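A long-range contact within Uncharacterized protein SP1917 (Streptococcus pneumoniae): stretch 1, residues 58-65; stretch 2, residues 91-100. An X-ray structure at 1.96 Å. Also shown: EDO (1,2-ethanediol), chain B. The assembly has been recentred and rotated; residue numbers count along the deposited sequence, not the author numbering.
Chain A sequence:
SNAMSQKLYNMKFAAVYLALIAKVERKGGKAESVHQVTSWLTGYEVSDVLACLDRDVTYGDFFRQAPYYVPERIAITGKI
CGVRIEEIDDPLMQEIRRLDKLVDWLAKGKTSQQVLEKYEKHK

Stretch 1, residues 58-65: TYGDFFRQ
Stretch 2 (91-100) PLMQEIRRLD

Where helices cross steeply, a large side chain can serve as the centre of the contact; SP1917 offers a clear case, with Phe-63 in that place. Helix 59-64 and helix 91-100 have N-to-C directions 93° apart and axes that approach to 10.0 Å, with Phe-63 CA 7.0 Å from Leu-92 CA. Both follow ordinary helical torsions, near -63/-40. Thr-58 (phi/psi -82/159, chi1 p) caps the first: its OG1 accepts from Asp-61 N at 3.0 Å. Gln-65, at -103/11, leaves helical geometry.

Apolar packing dominates. Phe-63 (chi1 m, chi2 83°) points toward the second helix and enters a hole formed by Leu-92, Glu-95, Ile-96 and Leu-99. Ile-96 (m, t) lays CG1 over one ring face, 3.8 Å from the Phe-63 ring centroid and 12° off the normal, a CH-pi contact. Leu-99 (t, p) meets the ring edge with CD2, 3.7 Å from Phe-63 CZ, while Leu-92 (t, p) presses CD1 to 3.3 Å from Phe-63 CB. One turn earlier, Tyr-59 (chi1 t, chi2 59°) brings its ring edge to Ile-96, Tyr-59 CE2 to Ile-96 CG2 3.9 Å. The Arg-64 guanidinium (m, t, t, 106°) covers Leu-92, Arg-64 NH2 lying 3.7 Å from Leu-92 CD2.

No direct hydrogen bond joins the stretches; water supplies the polar link. One molecule lies 2.6 Å from Tyr-59 OH and donates to Ile-96 O at 2.8 Å and, weakly, to Asp-100 OD1 at 2.8 Å, so the phenol is tied to the second helix beside the apolar contacts of Phe-63.

Charges are paired within each helix instead. Salt bridges join Arg-64 NH1 to Asp-61 OD1 (2.7 Å), Arg-97 NH1 to Asp-100 OD2 (2.9 Å) and Arg-98 NH1 to Glu-95 OE1 (3.0 Å), each spanning three residues, a spacing that brings side chains together along a helix.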

# COMPACT_ATOMS: atom_id res chain seq x y z
N THR A 58 14.79 0.80 -1.49
CA THR A 58 14.12 -0.49 -1.43
C THR A 58 12.69 -0.32 -0.98
O THR A 58 12.32 0.71 -0.36
CB THR A 58 14.80 -1.49 -0.47
OG1 THR A 58 14.68 -1.02 0.88
CG2 THR A 58 16.29 -1.71 -0.87
N TYR A 59 11.87 -1.31 -1.30
CA TYR A 59 10.48 -1.32 -0.86
C TYR A 59 10.40 -1.24 0.66
O TYR A 59 9.59 -0.48 1.21
CB TYR A 59 9.77 -2.60 -1.38
CG TYR A 59 8.26 -2.47 -1.46
CD1 TYR A 59 7.66 -1.49 -2.26
CD2 TYR A 59 7.43 -3.35 -0.75
CE1 TYR A 59 6.25 -1.39 -2.37
CE2 TYR A 59 6.04 -3.24 -0.81
CZ TYR A 59 5.46 -2.27 -1.62
OH TYR A 59 4.10 -2.17 -1.68
N GLY A 60 11.28 -1.98 1.35
CA GLY A 60 11.29 -1.95 2.81
C GLY A 60 11.62 -0.55 3.32
O GLY A 60 10.99 -0.04 4.26
N ASP A 61 12.63 0.07 2.72
CA ASP A 61 13.07 1.39 3.18
C ASP A 61 12.02 2.49 2.92
O ASP A 61 11.94 3.46 3.69
CB ASP A 61 14.41 1.73 2.58
CG ASP A 61 15.58 1.10 3.35
OD1 ASP A 61 15.39 0.54 4.47
OD2 ASP A 61 16.71 1.19 2.84
N PHE A 62 11.24 2.35 1.85
CA PHE A 62 10.06 3.22 1.61
C PHE A 62 9.08 3.20 2.79
O PHE A 62 8.70 4.25 3.33
CB PHE A 62 9.36 2.80 0.31
CG PHE A 62 8.13 3.61 -0.01
CD1 PHE A 62 8.23 4.84 -0.66
CD2 PHE A 62 6.88 3.15 0.35
CE1 PHE A 62 7.08 5.58 -0.97
CE2 PHE A 62 5.72 3.90 0.05
CZ PHE A 62 5.84 5.11 -0.61
N PHE A 63 8.68 2.00 3.20
CA PHE A 63 7.84 1.82 4.39
C PHE A 63 8.49 2.19 5.72
O PHE A 63 7.81 2.76 6.58
CB PHE A 63 7.24 0.40 4.44
CG PHE A 63 6.11 0.24 3.50
CD1 PHE A 63 6.33 -0.03 2.17
CD2 PHE A 63 4.80 0.45 3.93
CE1 PHE A 63 5.24 -0.16 1.25
CE2 PHE A 63 3.72 0.31 3.04
CZ PHE A 63 3.96 0.02 1.70
N ARG A 64 9.78 1.90 5.88
CA ARG A 64 10.47 2.25 7.14
C ARG A 64 10.48 3.75 7.35
O ARG A 64 10.48 4.21 8.49
CB ARG A 64 11.90 1.71 7.22
CG ARG A 64 12.00 0.20 7.28
CD ARG A 64 13.48 -0.22 7.33
NE ARG A 64 13.60 -1.69 7.33
CZ ARG A 64 13.99 -2.43 6.30
NH1 ARG A 64 14.35 -1.86 5.15
NH2 ARG A 64 14.04 -3.76 6.42
N GLN A 65 10.51 4.50 6.27
CA GLN A 65 10.65 5.96 6.33
C GLN A 65 9.36 6.77 6.10
O GLN A 65 9.40 8.02 5.95
CB GLN A 65 11.75 6.40 5.37
CG GLN A 65 13.12 5.86 5.79
CD GLN A 65 14.20 6.14 4.77
OE1 GLN A 65 14.16 5.63 3.65
NE2 GLN A 65 15.18 6.96 5.14
N PRO A 91 6.05 -5.88 12.08
CA PRO A 91 5.35 -4.62 11.89
C PRO A 91 5.54 -4.01 10.52
O PRO A 91 4.65 -3.31 10.02
CB PRO A 91 5.95 -3.69 12.97
CG PRO A 91 7.21 -4.34 13.39
CD PRO A 91 7.07 -5.80 13.14
N LEU A 92 6.70 -4.25 9.91
CA LEU A 92 6.96 -3.72 8.58
C LEU A 92 6.11 -4.47 7.56
O LEU A 92 5.45 -3.84 6.74
CB LEU A 92 8.44 -3.79 8.21
CG LEU A 92 8.83 -3.24 6.82
CD1 LEU A 92 8.44 -1.77 6.67
CD2 LEU A 92 10.35 -3.39 6.61
N MSE A 93 6.13 -5.80 7.61
CA MSE A 93 5.28 -6.60 6.73
C MSE A 93 3.79 -6.22 6.93
O MSE A 93 3.00 -6.25 5.99
CB MSE A 93 5.49 -8.09 6.97
CG MSE A 93 4.80 -9.02 5.94
SE MSE A 93 5.40 -8.65 4.08
CE MSE A 93 7.06 -9.68 4.12
N GLN A 94 3.40 -5.91 8.17
CA GLN A 94 2.00 -5.60 8.43
C GLN A 94 1.55 -4.34 7.67
O GLN A 94 0.47 -4.35 7.09
CB GLN A 94 1.72 -5.55 9.93
CG GLN A 94 0.27 -5.40 10.29
CD GLN A 94 0.04 -5.39 11.80
OE1 GLN A 94 0.58 -4.55 12.52
NE2 GLN A 94 -0.77 -6.32 12.27
N GLU A 95 2.37 -3.29 7.63
CA GLU A 95 2.07 -2.05 6.87
C GLU A 95 2.04 -2.34 5.37
O GLU A 95 1.20 -1.81 4.64
CB GLU A 95 3.08 -0.93 7.16
CG GLU A 95 3.24 -0.54 8.66
CD GLU A 95 1.94 -0.10 9.34
OE1 GLU A 95 0.86 -0.13 8.71
OE2 GLU A 95 2.00 0.30 10.53
N ILE A 96 2.97 -3.17 4.91
CA ILE A 96 3.06 -3.55 3.50
C ILE A 96 1.77 -4.27 3.09
O ILE A 96 1.20 -3.99 2.03
CB ILE A 96 4.30 -4.44 3.24
CG1 ILE A 96 5.57 -3.56 3.25
CG2 ILE A 96 4.15 -5.28 1.94
CD1 ILE A 96 6.95 -4.33 3.18
N ARG A 97 1.31 -5.19 3.94
CA ARG A 97 0.11 -5.96 3.64
C ARG A 97 -1.14 -5.09 3.74
O ARG A 97 -2.10 -5.34 3.02
CB ARG A 97 -0.01 -7.20 4.53
CG ARG A 97 1.06 -8.27 4.23
CD ARG A 97 0.88 -8.81 2.79
NE ARG A 97 1.79 -9.92 2.52
CZ ARG A 97 2.70 -9.94 1.55
NH1 ARG A 97 2.86 -8.91 0.75
NH2 ARG A 97 3.45 -11.02 1.38
N ARG A 98 -1.12 -4.07 4.60
CA ARG A 98 -2.26 -3.12 4.61
C ARG A 98 -2.34 -2.38 3.28
O ARG A 98 -3.45 -2.21 2.73
CB ARG A 98 -2.16 -2.14 5.78
CG ARG A 98 -2.44 -2.75 7.13
CD ARG A 98 -2.14 -1.78 8.25
NE ARG A 98 -2.53 -2.36 9.53
CZ ARG A 98 -1.90 -2.20 10.69
NH1 ARG A 98 -0.79 -1.46 10.77
NH2 ARG A 98 -2.38 -2.78 11.77
N LEU A 99 -1.20 -1.96 2.73
CA LEU A 99 -1.25 -1.39 1.35
C LEU A 99 -1.78 -2.39 0.30
O LEU A 99 -2.60 -2.03 -0.57
CB LEU A 99 0.10 -0.79 0.90
CG LEU A 99 0.04 -0.13 -0.49
CD1 LEU A 99 -0.96 1.03 -0.53
CD2 LEU A 99 1.43 0.33 -0.95
N ASP A 100 -1.35 -3.64 0.40
CA ASP A 100 -1.84 -4.66 -0.53
C ASP A 100 -3.36 -4.78 -0.48
O ASP A 100 -4.00 -4.99 -1.52
CB ASP A 100 -1.23 -6.03 -0.28
CG ASP A 100 0.25 -6.11 -0.68
OD1 ASP A 100 0.68 -5.53 -1.70
OD2 ASP A 100 0.99 -6.80 0.04
C1 EDO B . 3.73 -7.06 -1.67
O1 EDO B . 3.04 -7.93 -2.57
C2 EDO B . 4.22 -5.86 -2.45
O2 EDO B . 3.47 -5.77 -3.67
O HOH W 1 2.31 -3.59 -0.50